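Local structure of metallo-beta-lactamase (Simiduia agarivorans, 6MFI) at residues Asp148-Ala152 / Val217-Tyr222; Thr70-Val76 / Leu175-Leu180; Cys246-Leu250 / Leu269-Cys275. The protein is a class B3 metallo-beta-lactamase that probably hydrolyses beta-lactam antibiotics with the help of zinc ions held in its active site. All coordinates share one frame; numbering follows the deposited sequence.

Contact 1: Asp148-Ala152 / Val217-Tyr222; sequences DDPQA and VSAEGY
Pro150 sits squarely on one face of the Tyr222 ring: its CA is 3.6 Å from the ring centroid and 7° off the ring normal, a CH-pi contact over the middle of the ring. The two side chains run side by side in the same direction, which brings CB of Pro150 to 3.6 Å from CE2 of Tyr222 and carries the proline CG along the ring toward the phenol oxygen. With CG of Tyr222 anti to the backbone N (chi1 163°), the ring reaches back from its own turn to lie against the proline. CB of Ser218 also meets Pro150 CB, at 3.6 Å. The backbones are tied here by a nearly straight hydrogen bond of 2.9 Å from Ala219 N to Pro150 O. Each segment is shaped by a turn. Asp149 OD2 takes the N-H of Gln151 through its anti lone pair at 3.2 Å, an Asx turn that overlaps the type I turn, and Ala219 O is gripped from opposite faces by Ser218 OG and Tyr222 N in the type II turn. The same Asp149 OD2 is hydrogen-bonded to NE2 of the zinc ligand His112, and Val217 touches the zinc ligand His188. The pair thus supplies a second-shell residue, Asp149, beside the dinuclear zinc site of the metallo-beta-lactamase fold.

Contact 2: Thr70-Val76 / Leu175-Leu180; sequences TGDAGHV and LGNLRL
Val76 and the three leucines Leu175, Leu178 and Leu180 form the apolar side of this contact, where strands 74-76 and 178-180 of different sheets run roughly parallel, 19° apart, with their axes 8.8 Å from each other. CG2 of Val76 is the shared point: it meets CD2 of Leu175 at 3.7 Å, CD1 of Leu180 at 3.9 Å and CD1 of Leu178 at 4.0 Å. The Val76 side chain runs antiparallel to those of Leu175 and Leu180, so that they pass alongside one another. Leu178 has its CG anti to the carbonyl carbon (chi1 -49°), which spreads its two methyls over the Gly71 backbone; CD1 faces Gly74 O, while CD2 lies 3.2 Å from Thr70 O. Leu175 sets its CD2 against the Gly74-His75 backbone, near His75 O.

The outer end is polar. Asn177 folds its CG between its own N and carbonyl carbon (chi1 67°), turning OD1 to accept the N-H of Asp72 at 3.2 Å, from a donor standing above the amide plane. Its ND2 donates to a water whose oxygen is 2.7 Å from Thr70 O, to which that water donates in turn. Asp72 OD1 lies 3.0 Å from Asn177 OD1. If both oxygens act as acceptors, this approach is probably unfavourable in itself; it is probably offset by the Asp72 N-H and the water, which together fix the amide's rotation at the solvent-exposed end of a largely buried aliphatic cluster.

Contact 3: Cys246-Leu250 / Leu269-Cys275; sequences CDLLL and LAVPDAC
Cys246 turns its SG anti to the backbone N (chi1 172°), Cys275 turns its own anti to the carbonyl carbon (chi1 -68°), and the two sulfurs, Cys246 SG and Cys275 SG, join at 2.0 Å in a disulfide with chi3 72°; the values for Cys275 belong to one of its two conformers. The bridge fastens the approach to strand 248-250, an edge strand of the five-stranded sheet in the metallo-beta-lactamase fold, to the first turn of the C-terminal helix 274-291. Beside it, CB of Ala274 lies 3.7 Å from CB of Leu249 and 4.1 Å from Cys246 SG, so the helix start packs on the strand. Further along, Leu248 and Leu269 cross at an angle, the CG of Leu248 resting 3.9 Å from CB of Leu269, and both also touch Val52 on strand 50-53. Leu250 reaches the same leucine more loosely, its CD2 4.4 Å from CD1 of Leu269. Arg262, from helix 259-265, contacts both segments, hydrogen-bonding through NH2 to Leu249 O and, weakly, through NH1 to Leu269 O. The closest packing of Ala270 is on the backbone: its CB sits 3.2 Å from Asp247 O.

In the fold
The three contacts are spread round the two-sheet metallo-beta-lactamase fold without touching one another. Contacts 1 and 2 lie on opposite sides of the chain's centre, their centres about 36 Å apart, and their segments alternate along the sequence; contact 3 follows both, its centre about 29 Å from that of contact 1 and about 22 Å from that of contact 2. Contacts 2 and 3 reach the same five-stranded sheet, near its opposite margins: contact 2 ties strand 178-184, next to the outermost strand 172-175, to the seven-stranded sheet, whereas contact 3 ties strand 248-250 to the C-terminal helix. Of the three, contact 1 adjoins the zinc ligands, while contacts 2 and 3 join parts of the scaffold away from them.

Contact 1: Asp148-Ala152 / Val217-Tyr222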
# COMPACT_ATOMS: atom_id res chain seq x y z
N ASP A 148 9.51 4.09 17.46
CA ASP A 148 9.52 2.65 17.25
C ASP A 148 9.54 2.26 15.78
O ASP A 148 9.41 1.07 15.46
CB ASP A 148 8.32 2.01 17.95
CG ASP A 148 7.01 2.69 17.58
OD1 ASP A 148 7.05 3.85 17.14
OD2 ASP A 148 5.95 2.05 17.75
N ASP A 149 9.70 3.23 14.89
CA ASP A 149 9.82 2.91 13.47
C ASP A 149 11.17 2.25 13.21
O ASP A 149 12.21 2.81 13.59
CB ASP A 149 9.67 4.17 12.63
CG ASP A 149 9.23 3.87 11.21
OD1 ASP A 149 8.07 4.16 10.87
OD2 ASP A 149 10.06 3.35 10.43
N PRO A 150 11.20 1.08 12.59
CA PRO A 150 12.49 0.42 12.33
C PRO A 150 13.46 1.25 11.51
O PRO A 150 14.67 1.17 11.71
CB PRO A 150 12.08 -0.87 11.59
CG PRO A 150 10.69 -1.13 12.06
CD PRO A 150 10.06 0.22 12.23
N GLN A 151 12.95 2.08 10.59
CA GLN A 151 13.79 2.91 9.73
C GLN A 151 13.84 4.36 10.21
O GLN A 151 13.97 5.28 9.39
CB GLN A 151 13.29 2.84 8.29
CG GLN A 151 14.39 3.00 7.24
CD GLN A 151 13.87 2.85 5.83
OE1 GLN A 151 13.03 2.00 5.54
NE2 GLN A 151 14.38 3.69 4.93
N ALA A 152 13.75 4.58 11.52
CA ALA A 152 13.82 5.93 12.06
C ALA A 152 15.24 6.47 11.94
O ALA A 152 16.18 5.89 12.48
CB ALA A 152 13.37 5.94 13.52
N VAL A 217 13.22 -4.84 7.13
CA VAL A 217 14.28 -3.88 6.86
C VAL A 217 14.17 -2.76 7.89
O VAL A 217 13.10 -2.49 8.44
CB VAL A 217 14.20 -3.34 5.42
CG1 VAL A 217 13.05 -2.35 5.28
CG2 VAL A 217 15.52 -2.72 4.99
N SER A 218 15.29 -2.10 8.14
CA SER A 218 15.35 -1.08 9.18
C SER A 218 16.56 -0.20 8.92
O SER A 218 17.34 -0.43 7.99
CB SER A 218 15.41 -1.71 10.57
OG SER A 218 16.71 -2.23 10.83
N ALA A 219 16.72 0.82 9.76
CA ALA A 219 17.92 1.63 9.75
C ALA A 219 19.07 0.87 10.41
O ALA A 219 18.85 -0.01 11.24
CB ALA A 219 17.69 2.96 10.46
N GLU A 220 20.29 1.21 10.01
CA GLU A 220 21.46 0.52 10.53
C GLU A 220 21.65 0.84 12.01
O GLU A 220 21.84 2.00 12.38
CB GLU A 220 22.71 0.91 9.73
CG GLU A 220 23.94 0.09 10.08
CD GLU A 220 25.12 0.41 9.18
OE1 GLU A 220 25.03 1.40 8.42
OE2 GLU A 220 26.12 -0.32 9.24
N GLY A 221 21.59 -0.20 12.84
CA GLY A 221 21.69 -0.03 14.28
C GLY A 221 20.38 -0.14 15.03
O GLY A 221 20.37 0.10 16.25
N TYR A 222 19.28 -0.48 14.36
CA TYR A 222 17.99 -0.56 15.03
C TYR A 222 17.81 -1.88 15.77
O TYR A 222 17.37 -1.90 16.92
CB TYR A 222 16.86 -0.37 14.00
CG TYR A 222 15.51 -0.82 14.49
CD1 TYR A 222 14.85 -0.14 15.51
CD2 TYR A 222 14.90 -1.95 13.96
CE1 TYR A 222 13.62 -0.56 15.96
CE2 TYR A 222 13.67 -2.38 14.40
CZ TYR A 222 13.03 -1.68 15.41
OH TYR A 222 11.80 -2.11 15.85

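Contact 2: Thr70-Val76 / Leu175-Leu180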
# COMPACT_ATOMS: atom_id res chain seq x y z
N THR A 70 -12.97 2.92 -7.52
CA THR A 70 -14.03 3.84 -7.90
C THR A 70 -15.39 3.28 -7.51
O THR A 70 -15.63 2.08 -7.59
CB THR A 70 -14.00 4.12 -9.40
OG1 THR A 70 -14.28 2.90 -10.12
CG2 THR A 70 -12.63 4.64 -9.81
N GLY A 71 -16.29 4.18 -7.09
CA GLY A 71 -17.64 3.81 -6.72
C GLY A 71 -18.64 4.84 -7.19
O GLY A 71 -18.27 5.85 -7.80
N ASP A 72 -19.91 4.58 -6.90
CA ASP A 72 -20.99 5.47 -7.32
C ASP A 72 -21.10 6.73 -6.47
O ASP A 72 -21.79 7.67 -6.88
CB ASP A 72 -22.33 4.74 -7.32
CG ASP A 72 -22.52 3.87 -6.09
OD1 ASP A 72 -22.58 2.64 -6.24
OD2 ASP A 72 -22.61 4.43 -4.97
N ALA A 73 -20.45 6.77 -5.31
CA ALA A 73 -20.50 7.92 -4.41
C ALA A 73 -19.10 8.38 -4.05
O ALA A 73 -18.82 8.74 -2.90
CB ALA A 73 -21.32 7.61 -3.16
N GLY A 74 -18.20 8.37 -5.01
CA GLY A 74 -16.82 8.76 -4.79
C GLY A 74 -15.87 7.58 -4.83
O GLY A 74 -16.28 6.41 -4.88
N HIS A 75 -14.58 7.90 -4.82
CA HIS A 75 -13.53 6.91 -4.93
C HIS A 75 -12.69 6.87 -3.66
O HIS A 75 -12.67 7.83 -2.88
CB HIS A 75 -12.62 7.19 -6.13
CG HIS A 75 -13.35 7.60 -7.37
ND1 HIS A 75 -14.60 7.10 -7.70
CD2 HIS A 75 -13.02 8.46 -8.36
CE1 HIS A 75 -15.00 7.64 -8.84
NE2 HIS A 75 -14.06 8.46 -9.26
N VAL A 76 -12.01 5.75 -3.46
CA VAL A 76 -11.04 5.57 -2.39
C VAL A 76 -9.67 5.42 -3.02
O VAL A 76 -9.51 4.69 -4.01
CB VAL A 76 -11.38 4.36 -1.50
CG1 VAL A 76 -10.35 4.21 -0.39
CG2 VAL A 76 -12.78 4.50 -0.92
N LEU A 175 -17.94 3.74 1.50
CA LEU A 175 -18.12 4.92 0.66
C LEU A 175 -19.04 4.51 -0.49
O LEU A 175 -18.57 3.94 -1.49
CB LEU A 175 -16.79 5.44 0.15
CG LEU A 175 -16.85 6.74 -0.65
CD1 LEU A 175 -17.28 7.91 0.23
CD2 LEU A 175 -15.51 7.03 -1.32
N GLY A 176 -20.33 4.79 -0.35
CA GLY A 176 -21.31 4.33 -1.31
C GLY A 176 -21.37 2.82 -1.38
O GLY A 176 -21.64 2.16 -0.37
N ASN A 177 -21.12 2.26 -2.56
CA ASN A 177 -21.08 0.81 -2.71
C ASN A 177 -19.72 0.22 -2.37
O ASN A 177 -19.59 -1.01 -2.36
CB ASN A 177 -21.46 0.41 -4.14
CG ASN A 177 -20.44 0.87 -5.17
OD1 ASN A 177 -19.90 1.97 -5.07
ND2 ASN A 177 -20.17 0.02 -6.15
N LEU A 178 -18.72 1.05 -2.10
CA LEU A 178 -17.39 0.55 -1.79
C LEU A 178 -17.29 0.13 -0.33
O LEU A 178 -17.90 0.74 0.56
CB LEU A 178 -16.33 1.61 -2.10
CG LEU A 178 -16.46 2.25 -3.48
CD1 LEU A 178 -15.47 3.40 -3.64
CD2 LEU A 178 -16.25 1.20 -4.56
N ARG A 179 -16.50 -0.91 -0.08
CA ARG A 179 -16.34 -1.46 1.26
C ARG A 179 -14.96 -2.09 1.38
O ARG A 179 -14.67 -3.06 0.68
CB ARG A 179 -17.44 -2.48 1.56
CG ARG A 179 -17.20 -3.31 2.80
CD ARG A 179 -18.50 -3.55 3.54
NE ARG A 179 -18.35 -4.54 4.60
CZ ARG A 179 -18.88 -5.76 4.57
NH1 ARG A 179 -19.60 -6.14 3.52
NH2 ARG A 179 -18.69 -6.60 5.57
N LEU A 180 -14.13 -1.53 2.26
CA LEU A 180 -12.79 -2.03 2.51
C LEU A 180 -12.63 -2.35 3.99
O LEU A 180 -13.21 -1.69 4.85
CB LEU A 180 -11.72 -1.00 2.11
CG LEU A 180 -11.82 -0.34 0.73
CD1 LEU A 180 -12.58 0.98 0.81
CD2 LEU A 180 -10.43 -0.13 0.16
O HOH W 1 -17.74 0.44 -7.76
O HOH W 2 -18.58 5.19 -3.57

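Contact 3: Cys246-Leu250 / Leu269-Cys275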
# COMPACT_ATOMS: atom_id res chain seq x y z
N CYS A 246 -8.30 -14.13 -0.27
CA CYS A 246 -7.32 -13.39 -1.06
C CYS A 246 -7.14 -14.08 -2.40
O CYS A 246 -6.51 -15.14 -2.47
CB CYS A 246 -6.01 -13.30 -0.29
SG CYS A 246 -4.59 -12.63 -1.16
N ASP A 247 -7.70 -13.49 -3.46
CA ASP A 247 -7.53 -14.01 -4.81
C ASP A 247 -6.51 -13.23 -5.62
O ASP A 247 -5.82 -13.83 -6.46
CB ASP A 247 -8.88 -13.99 -5.55
CG ASP A 247 -9.97 -14.71 -4.80
OD1 ASP A 247 -9.72 -15.84 -4.32
OD2 ASP A 247 -11.08 -14.15 -4.69
N LEU A 248 -6.38 -11.93 -5.39
CA LEU A 248 -5.45 -11.08 -6.12
C LEU A 248 -4.63 -10.28 -5.11
O LEU A 248 -5.19 -9.72 -4.16
CB LEU A 248 -6.19 -10.14 -7.08
CG LEU A 248 -5.42 -9.51 -8.24
CD1 LEU A 248 -6.37 -9.19 -9.38
CD2 LEU A 248 -4.68 -8.25 -7.80
N LEU A 249 -3.32 -10.23 -5.31
CA LEU A 249 -2.40 -9.59 -4.38
C LEU A 249 -1.79 -8.34 -5.02
O LEU A 249 -1.38 -8.36 -6.18
CB LEU A 249 -1.29 -10.55 -3.95
CG LEU A 249 -0.32 -10.03 -2.89
CD1 LEU A 249 -1.02 -9.89 -1.54
CD2 LEU A 249 0.89 -10.94 -2.77
N LEU A 250 -1.72 -7.27 -4.23
CA LEU A 250 -1.10 -6.02 -4.64
C LEU A 250 -0.19 -5.52 -3.52
O LEU A 250 -0.49 -5.71 -2.34
CB LEU A 250 -2.14 -4.95 -4.99
CG LEU A 250 -2.93 -5.16 -6.28
CD1 LEU A 250 -4.03 -4.12 -6.41
CD2 LEU A 250 -2.01 -5.13 -7.49
N LEU A 269 -3.69 -10.96 -12.82
CA LEU A 269 -2.83 -10.78 -11.66
C LEU A 269 -3.19 -11.71 -10.51
O LEU A 269 -2.44 -11.78 -9.53
CB LEU A 269 -2.90 -9.33 -11.17
CG LEU A 269 -2.14 -8.27 -11.97
CD1 LEU A 269 -2.52 -6.88 -11.50
CD2 LEU A 269 -0.64 -8.49 -11.86
N ALA A 270 -4.31 -12.42 -10.60
CA ALA A 270 -4.80 -13.23 -9.49
C ALA A 270 -4.09 -14.57 -9.43
O ALA A 270 -4.02 -15.30 -10.43
CB ALA A 270 -6.31 -13.44 -9.63
N VAL A 271 -3.56 -14.90 -8.25
CA VAL A 271 -2.94 -16.20 -8.02
C VAL A 271 -3.67 -16.87 -6.87
O VAL A 271 -4.00 -16.21 -5.88
CB VAL A 271 -1.44 -16.07 -7.68
CG1 VAL A 271 -0.71 -17.38 -7.96
CG2 VAL A 271 -0.81 -14.89 -8.42
N PRO A 272 -3.95 -18.17 -6.94
CA PRO A 272 -4.43 -18.88 -5.75
C PRO A 272 -3.36 -18.89 -4.67
O PRO A 272 -2.17 -19.05 -4.96
CB PRO A 272 -4.73 -20.29 -6.27
CG PRO A 272 -4.92 -20.13 -7.74
CD PRO A 272 -4.00 -19.02 -8.15
N ASP A 273 -3.79 -18.72 -3.42
CA ASP A 273 -2.89 -18.68 -2.27
C ASP A 273 -1.85 -17.57 -2.41
O ASP A 273 -0.68 -17.74 -2.06
CB ASP A 273 -2.21 -20.03 -2.05
CG ASP A 273 -3.17 -21.09 -1.54
OD1 ASP A 273 -4.37 -21.01 -1.87
OD2 ASP A 273 -2.72 -22.00 -0.82
N ALA A 274 -2.28 -16.42 -2.94
CA ALA A 274 -1.36 -15.30 -3.13
C ALA A 274 -0.91 -14.74 -1.79
O ALA A 274 0.29 -14.51 -1.57
CB ALA A 274 -2.01 -14.22 -3.98
N CYS A 275 -1.85 -14.49 -0.88
CA CYS A 275 -1.50 -13.96 0.43
C CYS A 275 -0.84 -15.02 1.31
O CYS A 275 -0.08 -14.67 2.22
CB CYS A 275 -2.74 -13.39 1.12
SG CYS A 275 -3.41 -11.91 0.33